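Local coordinates for protein N-terminal domain of PorA (28-171) (Porphyromonas gingivalis ATCC 33277, PDB 6KJK) that is a cargo protein of the type IX secretion system that influences PorXY-SigP signalling, this chain being its N-terminal domain, at residues 20-25 / 32-37; 58-63 / 96-101; 62-67 / 74-79; 103-108 / 131-136. All coordinates share one frame; numbering follows the deposited sequence.

Contact 1: residues 20-25 / 32-37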
loop_
_atom_site.group_PDB
_atom_site.type_symbol
_atom_site.label_atom_id
_atom_site.label_comp_id
_atom_site.label_asym_id
_atom_site.label_seq_id
_atom_site.Cartn_x
_atom_site.Cartn_y
_atom_site.Cartn_z
ATOM N N VAL A 20 -2.932 8.148 4.589
ATOM C CA VAL A 20 -3.337 8.606 3.271
ATOM C C VAL A 20 -4.749 8.112 3.029
ATOM O O VAL A 20 -5.006 6.892 3.087
ATOM C CB VAL A 20 -2.403 8.066 2.173
ATOM C CG1 VAL A 20 -2.968 8.412 0.786
ATOM C CG2 VAL A 20 -1.010 8.659 2.322
ATOM N N ASP A 21 -5.659 9.037 2.742
ATOM C CA ASP A 21 -7.048 8.701 2.453
ATOM C C ASP A 21 -7.266 8.694 0.946
ATOM O O ASP A 21 -6.917 9.662 0.255
ATOM C CB ASP A 21 -8.020 9.722 3.067
ATOM C CG ASP A 21 -8.154 9.610 4.576
ATOM O OD1 ASP A 21 -7.632 8.679 5.217
ATOM O OD2 ASP A 21 -8.819 10.508 5.151
ATOM N N ILE A 22 -7.794 7.606 0.434
ATOM C CA ILE A 22 -8.154 7.453 -0.963
ATOM C C ILE A 22 -9.677 7.436 -1.002
ATOM O O ILE A 22 -10.305 6.702 -0.230
ATOM C CB ILE A 22 -7.596 6.124 -1.506
ATOM C CG1 ILE A 22 -6.054 6.054 -1.415
ATOM C CG2 ILE A 22 -8.084 5.869 -2.925
ATOM C CD1 ILE A 22 -5.330 7.001 -2.303
ATOM N N THR A 23 -10.273 8.262 -1.859
ATOM C CA THR A 23 -11.719 8.323 -2.003
ATOM C C THR A 23 -12.190 7.989 -3.403
ATOM O O THR A 23 -13.361 7.675 -3.583
ATOM C CB THR A 23 -12.222 9.733 -1.657
ATOM O OG1 THR A 23 -11.539 10.670 -2.509
ATOM C CG2 THR A 23 -11.949 10.079 -0.213
ATOM N N ALA A 24 -11.323 8.061 -4.406
ATOM C CA ALA A 24 -11.783 7.798 -5.756
ATOM C C ALA A 24 -12.005 6.303 -5.958
ATOM O O ALA A 24 -11.234 5.480 -5.456
ATOM C CB ALA A 24 -10.764 8.314 -6.773
ATOM N N PHE A 25 -13.046 5.954 -6.705
ATOM C CA PHE A 25 -13.285 4.567 -7.083
ATOM C C PHE A 25 -13.750 4.509 -8.533
ATOM O O PHE A 25 -14.332 5.466 -9.058
ATOM C CB PHE A 25 -14.273 3.862 -6.134
ATOM C CG PHE A 25 -15.639 4.471 -6.127
ATOM C CD1 PHE A 25 -15.929 5.528 -5.302
ATOM C CD2 PHE A 25 -16.616 3.987 -6.971
ATOM C CE1 PHE A 25 -17.194 6.099 -5.303
ATOM C CE2 PHE A 25 -17.887 4.547 -6.977
ATOM C CZ PHE A 25 -18.161 5.594 -6.142
ATOM N N GLU A 32 -16.319 -2.499 -7.398
ATOM C CA GLU A 32 -15.613 -1.231 -7.269
ATOM C C GLU A 32 -14.122 -1.488 -7.107
ATOM O O GLU A 32 -13.720 -2.496 -6.514
ATOM C CB GLU A 32 -16.082 -0.470 -6.031
ATOM C CG GLU A 32 -17.604 -0.308 -5.921
ATOM C CD GLU A 32 -18.167 0.743 -6.869
ATOM O OE1 GLU A 32 -17.575 0.962 -7.943
ATOM O OE2 GLU A 32 -19.212 1.343 -6.530
ATOM N N GLU A 33 -13.309 -0.558 -7.593
ATOM C CA GLU A 33 -11.865 -0.625 -7.390
ATOM C C GLU A 33 -11.379 0.725 -6.902
ATOM O O GLU A 33 -11.755 1.761 -7.465
ATOM C CB GLU A 33 -11.117 -1.026 -8.664
ATOM C CG GLU A 33 -9.628 -1.265 -8.428
ATOM C CD GLU A 33 -8.849 -1.549 -9.692
ATOM O OE1 GLU A 33 -8.143 -0.632 -10.173
ATOM O OE2 GLU A 33 -8.924 -2.694 -10.187
ATOM N N MET A 34 -10.564 0.720 -5.850
ATOM C CA MET A 34 -9.876 1.901 -5.357
ATOM C C MET A 34 -8.388 1.603 -5.362
ATOM O O MET A 34 -7.976 0.454 -5.159
ATOM C CB MET A 34 -10.349 2.253 -3.946
ATOM C CG MET A 34 -11.858 2.451 -3.933
ATOM S SD MET A 34 -12.557 2.905 -2.343
ATOM C CE MET A 34 -11.997 4.607 -2.232
ATOM N N LYS A 35 -7.560 2.616 -5.607
ATOM C CA LYS A 35 -6.133 2.355 -5.758
ATOM C C LYS A 35 -5.291 3.400 -5.061
ATOM O O LYS A 35 -5.478 4.603 -5.279
ATOM C CB LYS A 35 -5.762 2.289 -7.229
ATOM C CG LYS A 35 -4.298 2.022 -7.477
ATOM C CD LYS A 35 -4.061 2.116 -8.967
ATOM C CE LYS A 35 -3.092 1.074 -9.460
ATOM N NZ LYS A 35 -2.343 1.551 -10.664
ATOM N N PHE A 36 -4.339 2.943 -4.261
ATOM C CA PHE A 36 -3.267 3.767 -3.718
ATOM C C PHE A 36 -2.028 3.583 -4.572
ATOM O O PHE A 36 -1.692 2.463 -4.969
ATOM C CB PHE A 36 -2.959 3.298 -2.288
ATOM C CG PHE A 36 -1.681 3.845 -1.730
ATOM C CD1 PHE A 36 -1.668 5.053 -1.065
ATOM C CD2 PHE A 36 -0.487 3.182 -1.889
ATOM C CE1 PHE A 36 -0.501 5.567 -0.562
ATOM C CE2 PHE A 36 0.690 3.696 -1.393
ATOM C CZ PHE A 36 0.678 4.893 -0.712
ATOM N N LYS A 37 -1.359 4.694 -4.869
ATOM C CA LYS A 37 -0.125 4.670 -5.641
ATOM C C LYS A 37 0.916 5.534 -4.951
ATOM O O LYS A 37 0.622 6.661 -4.534
ATOM C CB LYS A 37 -0.328 5.216 -7.076
ATOM C CG LYS A 37 -1.047 4.247 -8.023
ATOM C CD LYS A 37 -1.335 4.946 -9.349
ATOM C CE LYS A 37 -0.031 5.227 -10.083
ATOM N NZ LYS A 37 -0.216 5.315 -11.561
HETATM O O HOH W 1 -8.739 5.070 -6.423
#

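Contact 2: residues 58-63 / 96-101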
loop_
_atom_site.group_PDB
_atom_site.type_symbol
_atom_site.label_atom_id
_atom_site.label_comp_id
_atom_site.label_asym_id
_atom_site.label_seq_id
_atom_site.Cartn_x
_atom_site.Cartn_y
_atom_site.Cartn_z
ATOM N N GLU A 58 -8.116 -4.449 6.828
ATOM C CA GLU A 58 -9.512 -4.368 7.264
ATOM C C GLU A 58 -10.352 -4.121 6.029
ATOM O O GLU A 58 -10.140 -3.111 5.329
ATOM C CB GLU A 58 -9.672 -3.207 8.244
ATOM C CG GLU A 58 -8.584 -3.199 9.336
ATOM C CD GLU A 58 -8.889 -2.324 10.549
ATOM O OE1 GLU A 58 -9.135 -2.881 11.642
ATOM O OE2 GLU A 58 -8.850 -1.081 10.421
ATOM N N MET A 59 -11.263 -5.022 5.732
ATOM C CA MET A 59 -12.023 -4.977 4.494
ATOM C C MET A 59 -13.472 -5.328 4.774
ATOM O O MET A 59 -13.791 -6.060 5.721
ATOM C CB MET A 59 -11.471 -5.974 3.459
ATOM C CG MET A 59 -9.994 -5.743 3.072
ATOM S SD MET A 59 -9.447 -6.686 1.638
ATOM C CE MET A 59 -9.317 -8.322 2.344
ATOM N N ILE A 60 -14.342 -4.861 3.908
ATOM C CA ILE A 60 -15.691 -5.422 3.860
ATOM C C ILE A 60 -15.613 -6.887 3.413
ATOM O O ILE A 60 -14.620 -7.369 2.873
ATOM C CB ILE A 60 -16.547 -4.541 2.925
ATOM C CG1 ILE A 60 -18.035 -4.737 3.219
ATOM C CG2 ILE A 60 -16.249 -4.825 1.461
ATOM C CD1 ILE A 60 -18.868 -3.669 2.644
ATOM N N GLY A 61 -16.672 -7.643 3.722
ATOM C CA GLY A 61 -16.569 -9.108 3.719
ATOM C C GLY A 61 -15.963 -9.736 2.469
ATOM O O GLY A 61 -15.050 -10.566 2.545
ATOM N N ASP A 62 -16.496 -9.398 1.301
ATOM C CA ASP A 62 -15.982 -9.923 0.038
ATOM C C ASP A 62 -14.984 -8.981 -0.643
ATOM O O ASP A 62 -14.804 -9.059 -1.863
ATOM C CB ASP A 62 -17.126 -10.275 -0.915
ATOM C CG ASP A 62 -16.913 -11.611 -1.599
ATOM O OD1 ASP A 62 -17.729 -12.533 -1.374
ATOM O OD2 ASP A 62 -15.922 -11.750 -2.355
ATOM N N GLY A 63 -14.344 -8.111 0.101
ATOM C CA GLY A 63 -13.264 -7.337 -0.475
ATOM C C GLY A 63 -12.014 -8.161 -0.654
ATOM O O GLY A 63 -11.782 -9.132 0.051
ATOM N N TYR A 96 -7.793 -2.105 -3.972
ATOM C CA TYR A 96 -8.803 -2.670 -3.089
ATOM C C TYR A 96 -10.068 -2.777 -3.915
ATOM O O TYR A 96 -10.526 -1.774 -4.480
ATOM C CB TYR A 96 -8.992 -1.727 -1.907
ATOM C CG TYR A 96 -10.088 -2.114 -0.929
ATOM C CD1 TYR A 96 -10.313 -3.438 -0.540
ATOM C CD2 TYR A 96 -10.891 -1.140 -0.406
ATOM C CE1 TYR A 96 -11.323 -3.750 0.342
ATOM C CE2 TYR A 96 -11.917 -1.441 0.494
ATOM C CZ TYR A 96 -12.114 -2.765 0.871
ATOM O OH TYR A 96 -13.111 -3.138 1.773
ATOM N N THR A 97 -10.635 -3.982 -4.005
ATOM C CA THR A 97 -11.798 -4.227 -4.843
ATOM C C THR A 97 -12.883 -4.852 -3.983
ATOM O O THR A 97 -12.591 -5.616 -3.061
ATOM C CB THR A 97 -11.451 -5.156 -5.982
ATOM O OG1 THR A 97 -10.856 -6.333 -5.461
ATOM C CG2 THR A 97 -10.451 -4.510 -6.893
ATOM N N PHE A 98 -14.133 -4.507 -4.254
ATOM C CA PHE A 98 -15.218 -4.907 -3.364
ATOM C C PHE A 98 -16.537 -4.629 -4.064
ATOM O O PHE A 98 -16.567 -3.934 -5.079
ATOM C CB PHE A 98 -15.159 -4.154 -2.019
ATOM C CG PHE A 98 -15.062 -2.653 -2.184
ATOM C CD1 PHE A 98 -16.209 -1.866 -2.264
ATOM C CD2 PHE A 98 -13.832 -2.038 -2.284
ATOM C CE1 PHE A 98 -16.114 -0.498 -2.458
ATOM C CE2 PHE A 98 -13.720 -0.672 -2.473
ATOM C CZ PHE A 98 -14.856 0.103 -2.564
ATOM N N PRO A 99 -17.636 -5.185 -3.552
ATOM C CA PRO A 99 -18.926 -5.022 -4.238
ATOM C C PRO A 99 -19.434 -3.587 -4.200
ATOM O O PRO A 99 -19.279 -2.873 -3.209
ATOM C CB PRO A 99 -19.860 -5.958 -3.456
ATOM C CG PRO A 99 -18.959 -6.960 -2.826
ATOM C CD PRO A 99 -17.717 -6.173 -2.465
ATOM N N VAL A 100 -20.076 -3.186 -5.302
ATOM C CA VAL A 100 -20.863 -1.963 -5.294
ATOM C C VAL A 100 -21.893 -2.045 -4.175
ATOM O O VAL A 100 -22.518 -3.091 -3.949
ATOM C CB VAL A 100 -21.550 -1.772 -6.656
ATOM C CG1 VAL A 100 -22.548 -0.622 -6.601
ATOM C CG2 VAL A 100 -20.530 -1.554 -7.737
ATOM N N SER A 101 -22.053 -0.940 -3.450
ATOM C CA SER A 101 -23.043 -0.831 -2.389
ATOM C C SER A 101 -23.547 0.603 -2.348
ATOM O O SER A 101 -22.839 1.530 -2.743
ATOM C CB SER A 101 -22.453 -1.211 -1.022
ATOM O OG SER A 101 -23.394 -1.031 0.027
HETATM O O HOH W 2 -13.138 -8.226 -4.473
#

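Contact 3: residues 62-67 / 74-79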
loop_
_atom_site.group_PDB
_atom_site.type_symbol
_atom_site.label_atom_id
_atom_site.label_comp_id
_atom_site.label_asym_id
_atom_site.label_seq_id
_atom_site.Cartn_x
_atom_site.Cartn_y
_atom_site.Cartn_z
ATOM N N ASP A 62 -16.496 -9.398 1.301
ATOM C CA ASP A 62 -15.982 -9.923 0.038
ATOM C C ASP A 62 -14.984 -8.981 -0.643
ATOM O O ASP A 62 -14.804 -9.059 -1.863
ATOM C CB ASP A 62 -17.126 -10.275 -0.915
ATOM C CG ASP A 62 -16.913 -11.611 -1.599
ATOM O OD1 ASP A 62 -17.729 -12.533 -1.374
ATOM O OD2 ASP A 62 -15.922 -11.750 -2.355
ATOM N N GLY A 63 -14.344 -8.111 0.101
ATOM C CA GLY A 63 -13.264 -7.337 -0.475
ATOM C C GLY A 63 -12.014 -8.161 -0.654
ATOM O O GLY A 63 -11.782 -9.132 0.051
ATOM N N HIS A 64 -11.155 -7.721 -1.572
ATOM C CA HIS A 64 -9.837 -8.298 -1.774
ATOM C C HIS A 64 -8.863 -7.166 -2.046
ATOM O O HIS A 64 -9.250 -6.077 -2.491
ATOM C CB HIS A 64 -9.810 -9.248 -2.982
ATOM C CG HIS A 64 -10.766 -10.389 -2.855
ATOM N ND1 HIS A 64 -12.105 -10.267 -3.151
ATOM C CD2 HIS A 64 -10.587 -11.662 -2.425
ATOM C CE1 HIS A 64 -12.711 -11.422 -2.934
ATOM N NE2 HIS A 64 -11.814 -12.285 -2.484
ATOM N N PHE A 65 -7.595 -7.408 -1.758
ATOM C CA PHE A 65 -6.571 -6.424 -2.094
ATOM C C PHE A 65 -5.527 -7.042 -3.005
ATOM O O PHE A 65 -5.385 -8.270 -3.094
ATOM C CB PHE A 65 -5.918 -5.815 -0.836
ATOM C CG PHE A 65 -5.069 -6.770 -0.036
ATOM C CD1 PHE A 65 -3.713 -6.929 -0.346
ATOM C CD2 PHE A 65 -5.608 -7.475 1.061
ATOM C CE1 PHE A 65 -2.922 -7.784 0.404
ATOM C CE2 PHE A 65 -4.794 -8.288 1.818
ATOM C CZ PHE A 65 -3.479 -8.471 1.487
ATOM N N ALA A 66 -4.748 -6.189 -3.662
ATOM C CA ALA A 66 -3.682 -6.626 -4.568
ATOM C C ALA A 66 -2.535 -5.648 -4.414
ATOM O O ALA A 66 -2.671 -4.458 -4.720
ATOM C CB ALA A 66 -4.131 -6.675 -6.031
ATOM N N LEU A 67 -1.424 -6.150 -3.927
ATOM C CA LEU A 67 -0.203 -5.379 -3.719
ATOM C C LEU A 67 0.710 -5.483 -4.932
ATOM O O LEU A 67 0.979 -6.584 -5.423
ATOM C CB LEU A 67 0.509 -5.988 -2.510
ATOM C CG LEU A 67 1.862 -5.394 -2.145
ATOM C CD1 LEU A 67 1.711 -3.925 -1.725
ATOM C CD2 LEU A 67 2.498 -6.185 -1.023
ATOM N N LEU A 74 -0.592 -11.985 -6.165
ATOM C CA LEU A 74 -1.937 -12.497 -6.312
ATOM C C LEU A 74 -2.867 -11.870 -5.269
ATOM O O LEU A 74 -2.402 -11.315 -4.257
ATOM C CB LEU A 74 -1.910 -14.020 -6.142
ATOM C CG LEU A 74 -1.281 -14.735 -7.339
ATOM C CD1 LEU A 74 -1.079 -16.211 -7.057
ATOM C CD2 LEU A 74 -2.119 -14.539 -8.577
ATOM N N PRO A 75 -4.186 -11.995 -5.454
ATOM C CA PRO A 75 -5.115 -11.350 -4.519
ATOM C C PRO A 75 -4.862 -11.797 -3.089
ATOM O O PRO A 75 -4.655 -12.985 -2.803
ATOM C CB PRO A 75 -6.492 -11.803 -5.018
ATOM C CG PRO A 75 -6.299 -12.024 -6.475
ATOM C CD PRO A 75 -4.893 -12.545 -6.634
ATOM N N ASN A 76 -4.852 -10.834 -2.185
ATOM C CA ASN A 76 -4.716 -11.033 -0.749
ATOM C C ASN A 76 -3.348 -11.533 -0.317
ATOM O O ASN A 76 -3.174 -11.898 0.847
ATOM C CB ASN A 76 -5.829 -11.896 -0.127
ATOM C CG ASN A 76 -7.183 -11.277 -0.275
ATOM O OD1 ASN A 76 -7.339 -10.066 -0.452
ATOM N ND2 ASN A 76 -8.214 -12.123 -0.212
ATOM N N VAL A 77 -2.361 -11.558 -1.206
ATOM C CA VAL A 77 -1.005 -11.904 -0.802
ATOM C C VAL A 77 -0.367 -10.673 -0.162
ATOM O O VAL A 77 -0.282 -9.605 -0.781
ATOM C CB VAL A 77 -0.197 -12.432 -1.990
ATOM C CG1 VAL A 77 1.257 -12.574 -1.638
ATOM C CG2 VAL A 77 -0.781 -13.783 -2.432
ATOM N N SER A 78 0.129 -10.812 1.051
ATOM C CA SER A 78 0.513 -9.648 1.834
ATOM C C SER A 78 1.993 -9.312 1.788
ATOM O O SER A 78 2.377 -8.287 2.345
ATOM C CB SER A 78 0.068 -9.806 3.282
ATOM O OG SER A 78 0.724 -10.899 3.859
ATOM N N VAL A 79 2.844 -10.132 1.176
ATOM C CA VAL A 79 4.290 -9.930 1.207
ATOM C C VAL A 79 4.815 -9.882 -0.223
ATOM O O VAL A 79 4.494 -10.753 -1.044
ATOM C CB VAL A 79 4.993 -11.027 2.033
ATOM C CG1 VAL A 79 6.484 -10.780 2.114
ATOM C CG2 VAL A 79 4.401 -11.074 3.448
HETATM O O HOH W 3 -10.910 -11.506 0.717
HETATM O O HOH W 4 -1.460 -8.880 -3.134
#

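Contact 4: residues 103-108 / 131-136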
loop_
_atom_site.group_PDB
_atom_site.type_symbol
_atom_site.label_atom_id
_atom_site.label_comp_id
_atom_site.label_asym_id
_atom_site.label_seq_id
_atom_site.Cartn_x
_atom_site.Cartn_y
_atom_site.Cartn_z
ATOM N N GLU A 103 -24.186 1.928 0.498
ATOM C CA GLU A 103 -23.670 2.331 1.792
ATOM C C GLU A 103 -22.154 2.463 1.701
ATOM O O GLU A 103 -21.499 1.711 0.975
ATOM C CB GLU A 103 -24.015 1.228 2.789
ATOM C CG GLU A 103 -23.376 1.314 4.159
ATOM C CD GLU A 103 -23.734 0.104 5.019
ATOM O OE1 GLU A 103 -23.035 -0.162 6.023
ATOM O OE2 GLU A 103 -24.717 -0.589 4.673
ATOM N N GLY A 104 -21.603 3.406 2.460
ATOM C CA GLY A 104 -20.168 3.596 2.497
ATOM C C GLY A 104 -19.485 2.719 3.527
ATOM O O GLY A 104 -20.101 2.144 4.418
ATOM N N HIS A 105 -18.169 2.609 3.394
ATOM C CA HIS A 105 -17.358 1.906 4.376
ATOM C C HIS A 105 -15.920 2.331 4.160
ATOM O O HIS A 105 -15.580 2.951 3.149
ATOM C CB HIS A 105 -17.503 0.380 4.274
ATOM C CG HIS A 105 -16.623 -0.265 3.247
ATOM N ND1 HIS A 105 -17.013 -0.453 1.940
ATOM C CD2 HIS A 105 -15.378 -0.799 3.348
ATOM C CE1 HIS A 105 -16.037 -1.046 1.270
ATOM N NE2 HIS A 105 -15.042 -1.284 2.108
ATOM N N THR A 106 -15.082 2.011 5.133
ATOM C CA THR A 106 -13.652 2.277 5.022
ATOM C C THR A 106 -12.895 0.955 5.032
ATOM O O THR A 106 -13.029 0.164 5.974
ATOM C CB THR A 106 -13.181 3.161 6.177
ATOM O OG1 THR A 106 -13.928 4.393 6.181
ATOM C CG2 THR A 106 -11.707 3.475 6.021
ATOM N N GLY A 107 -12.138 0.689 3.970
ATOM C CA GLY A 107 -11.095 -0.346 4.008
ATOM C C GLY A 107 -9.829 0.306 4.538
ATOM O O GLY A 107 -9.550 1.461 4.234
ATOM N N ALA A 108 -9.097 -0.380 5.383
ATOM C CA ALA A 108 -7.917 0.209 6.005
ATOM C C ALA A 108 -6.773 -0.793 5.967
ATOM O O ALA A 108 -6.961 -1.979 6.292
ATOM C CB ALA A 108 -8.207 0.621 7.455
ATOM N N PHE A 131 -9.136 3.525 2.496
ATOM C CA PHE A 131 -9.994 3.633 1.331
ATOM C C PHE A 131 -11.377 3.991 1.842
ATOM O O PHE A 131 -12.100 3.132 2.347
ATOM C CB PHE A 131 -10.031 2.297 0.602
ATOM C CG PHE A 131 -8.698 1.900 -0.022
ATOM C CD1 PHE A 131 -8.281 2.494 -1.212
ATOM C CD2 PHE A 131 -7.857 0.969 0.559
ATOM C CE1 PHE A 131 -7.075 2.147 -1.818
ATOM C CE2 PHE A 131 -6.664 0.612 -0.054
ATOM C CZ PHE A 131 -6.271 1.199 -1.245
ATOM N N LYS A 132 -11.739 5.260 1.734
ATOM C CA LYS A 132 -13.027 5.758 2.226
ATOM C C LYS A 132 -14.000 5.768 1.053
ATOM O O LYS A 132 -14.029 6.712 0.249
ATOM C CB LYS A 132 -12.867 7.130 2.865
ATOM C CG LYS A 132 -12.022 7.097 4.106
ATOM C CD LYS A 132 -11.985 8.444 4.791
ATOM C CE LYS A 132 -11.146 8.382 6.045
ATOM N NZ LYS A 132 -10.980 9.730 6.657
ATOM N N TYR A 133 -14.786 4.705 0.949
ATOM C CA TYR A 133 -15.753 4.525 -0.123
ATOM C C TYR A 133 -17.068 5.209 0.248
ATOM O O TYR A 133 -17.649 4.921 1.302
ATOM C CB TYR A 133 -16.010 3.038 -0.304
ATOM C CG TYR A 133 -17.068 2.654 -1.300
ATOM C CD1 TYR A 133 -16.886 2.872 -2.658
ATOM C CD2 TYR A 133 -18.256 2.034 -0.875
ATOM C CE1 TYR A 133 -17.844 2.479 -3.582
ATOM C CE2 TYR A 133 -19.217 1.642 -1.782
ATOM C CZ TYR A 133 -19.018 1.864 -3.126
ATOM O OH TYR A 133 -19.990 1.452 -4.008
ATOM N N LYS A 134 -17.534 6.107 -0.622
ATOM C CA LYS A 134 -18.832 6.784 -0.460
ATOM C C LYS A 134 -18.998 7.357 0.944
ATOM O O LYS A 134 -20.005 7.133 1.626
ATOM C CB LYS A 134 -19.999 5.874 -0.851
ATOM C CG LYS A 134 -20.000 5.478 -2.305
ATOM C CD LYS A 134 -21.230 4.671 -2.705
ATOM C CE LYS A 134 -21.217 4.364 -4.197
ATOM N NZ LYS A 134 -22.293 3.457 -4.662
ATOM N N GLY A 135 -17.989 8.095 1.384
ATOM C CA GLY A 135 -18.001 8.762 2.659
ATOM C C GLY A 135 -17.301 8.011 3.767
ATOM O O GLY A 135 -16.976 8.613 4.793
ATOM N N GLY A 136 -17.053 6.714 3.586
ATOM C CA GLY A 136 -16.349 5.938 4.579
ATOM C C GLY A 136 -17.234 5.296 5.613
ATOM O O GLY A 136 -16.718 4.588 6.486
#

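Contact 1: residues 20-25 / 32-37
I22, M34, F25 and F36 make the apolar part of the contact. The I22 and M34 side chains run in opposite senses, with I22 CG2 4.2 Å from M34 CE. The M34 chain is straight as far as SD and bends at chi3 (73°). This bend places CE 3.4 Å from I22 O and equally near A24 O. I22 CG1 packs on F36 CB. V20 CG1 meets the edge of the F36 ring, 4.0 Å from F36 CE1. F25 CB rests on M34 CG at 3.6 Å.

The contacts with oxygen atoms lie nearer the loop. The F25 ring and the E32 carboxylate are neighbours, their planes 73° apart. F25 CD2 comes within 3.3 Å of E32 OE1. The carboxylate is held elsewhere, by Y133 OH on OE2 and T27 OG1 on OE1. F25 CA makes a CH···O contact with E33 O at 3.2 Å. Water 1 donates to A24 O and accepts from K35 N, 2.8 Å from that nitrogen.

The strands lie in different sheets, and F131 covers both I22 and M34. This is the layered packing of a beta sandwich, at the point where the chain passes from one sheet to the other.

Contact 2: residues 58-63 / 96-101
M59 packs beside Y96, the two side chains running in opposite senses. M59 CB starts beside the phenol end, 3.7 Å from Y96 OH. CG stands anti to the carbonyl carbon (chi1 -59°) and comes 3.6 Å from Y96 CE1. SD follows the ring back, 3.7 Å from Y96 CE1 and a little farther from CD1. It sits 4.8 Å from the Y96 ring centroid in an oblique Met-aromatic contact. The terminal CE turns toward N76.

Y96 OH accepts a fairly straight bond from I60 N at 3.0 Å, with the nitrogen near the plane of the ring. It is also hydrogen-bonded to H105 NE2, so two partners grip the hydroxyl. I60 CG2 touches both Y96 OH and F98 CB, 3.7 Å from the latter. On the strand itself, F98 CD2 lies over one face of the Y96 ring, toward its rim. G63 CA approaches T97 O in a CH···O contact of 3.2 Å. Water 2 connects D62 O with T97 OG1.

G63 N bonds to I60 O and closes a type I beta turn. That turn lies in the link between strands 48-58 and 64-69, which belong to the two sheets of a beta sandwich.

Contact 3: residues 62-67 / 74-79
N76 and F65 bury the most surface here and grip each other through two hydrogen bonds. F65 N donates to N76 OD1 at 3.0 Å, nearly along the C=O axis of the side-chain amide. N76 N returns a bond to F65 O at 2.8 Å, with an angle of 171° at the hydrogen. OD1 takes the place of a backbone carbonyl, and the backbone N of N76 supplies the other bond. N76 also offers its CA to the aromatic ring: CA stands over one face of F65, 3.8 Å from the centroid, in a CH-pi contact. F65 CG, between the backbone N and carbonyl carbon (chi1 68°), starts the ring toward N76. One side of the ring continues to V77, with F65 CE1 3.4 Å from V77 O.

The amide nitrogen is used too. N76 ND2 donates to water 3, which in turn donates to G63 O. The H64 ring lies almost parallel to the amide plane, 12° apart, with H64 CD2 3.3 Å from N76 ND2. N76 sits in a type II beta turn from L74 to V77. Water 4 accepts from L67 N and donates to L74 O and V77 O, bridging strand and loop.

The C68-C72 disulfide lies in the connection between the two segments. Strand 64-69 pairs with strand 90-99 through H64 and T97. F65 also packs on I54 of strand 48-58, in the other sheet.

Contact 4: residues 103-108 / 131-136
H105 and Y133 form a hydrogen-bonded antiparallel pair at the open end of the beta hairpin of strands 105-115 and 125-133. H105 N donates to Y133 O at 3.2 Å, and Y133 N donates to H105 O at 2.9 Å. G107 and F131 form the second hydrogen-bonded pair, with F131 N 2.7 Å from G107 O. Between them, T106 and K132 make a non-hydrogen-bonded pair, with T106 CG2 and OG1 both near K132 CG. T106 CA sends a CH···O contact to F131 O.

The T106 hydroxyl reaches the chain beyond the strand. OG1 stands anti to the carbonyl carbon (chi1 -58°) and donates to G136 O at 2.8 Å, on a lone pair in the carbonyl plane. G136 closes a type I' turn with Y133, and its N adds a second donor to Y133 O. G135 and G136 have positive phi, at angles where a CB would press on the preceding carbonyl O.

H105 and Y133 share the opposite face of the sheet from T106 and K132. Their rings meet obliquely, planes 53° apart. Farther out, F98 meets both rings edge-to-face. K132 NZ forms a salt bridge with D21 OD2. Y133 OH is hydrogen-bonded to E32 OE2 and to S101 O; S101 O also accepts from K134 NZ. The K134 chain runs extended past the tyrosine, with CG 3.7 Å above the Y133 ring plane, over its centre.

How the contacts relate
Each contact mixes buried residues with exposed loop residues. Contacts 1 and 3 centre about 10 and 11 Å from the centre of the chain, contacts 2 and 4 about 16 Å. Contact 4 is an in-sheet pairing, ruled by backbone hydrogen bonds. Contact 1 joins two sheets and relies on apolar side chains plus one water. Contacts 2 and 3 tie loops to strands and share D62 and G63; each uses one polar side chain to take a backbone N-H. Contacts 1 and 2 hold neighbouring strands, joined by backbone bonds. Contacts 1, 2 and 4 meet in a linked aromatic cluster, with Y96, F98, F131 and Y133 buried and F25 and H105 partly exposed.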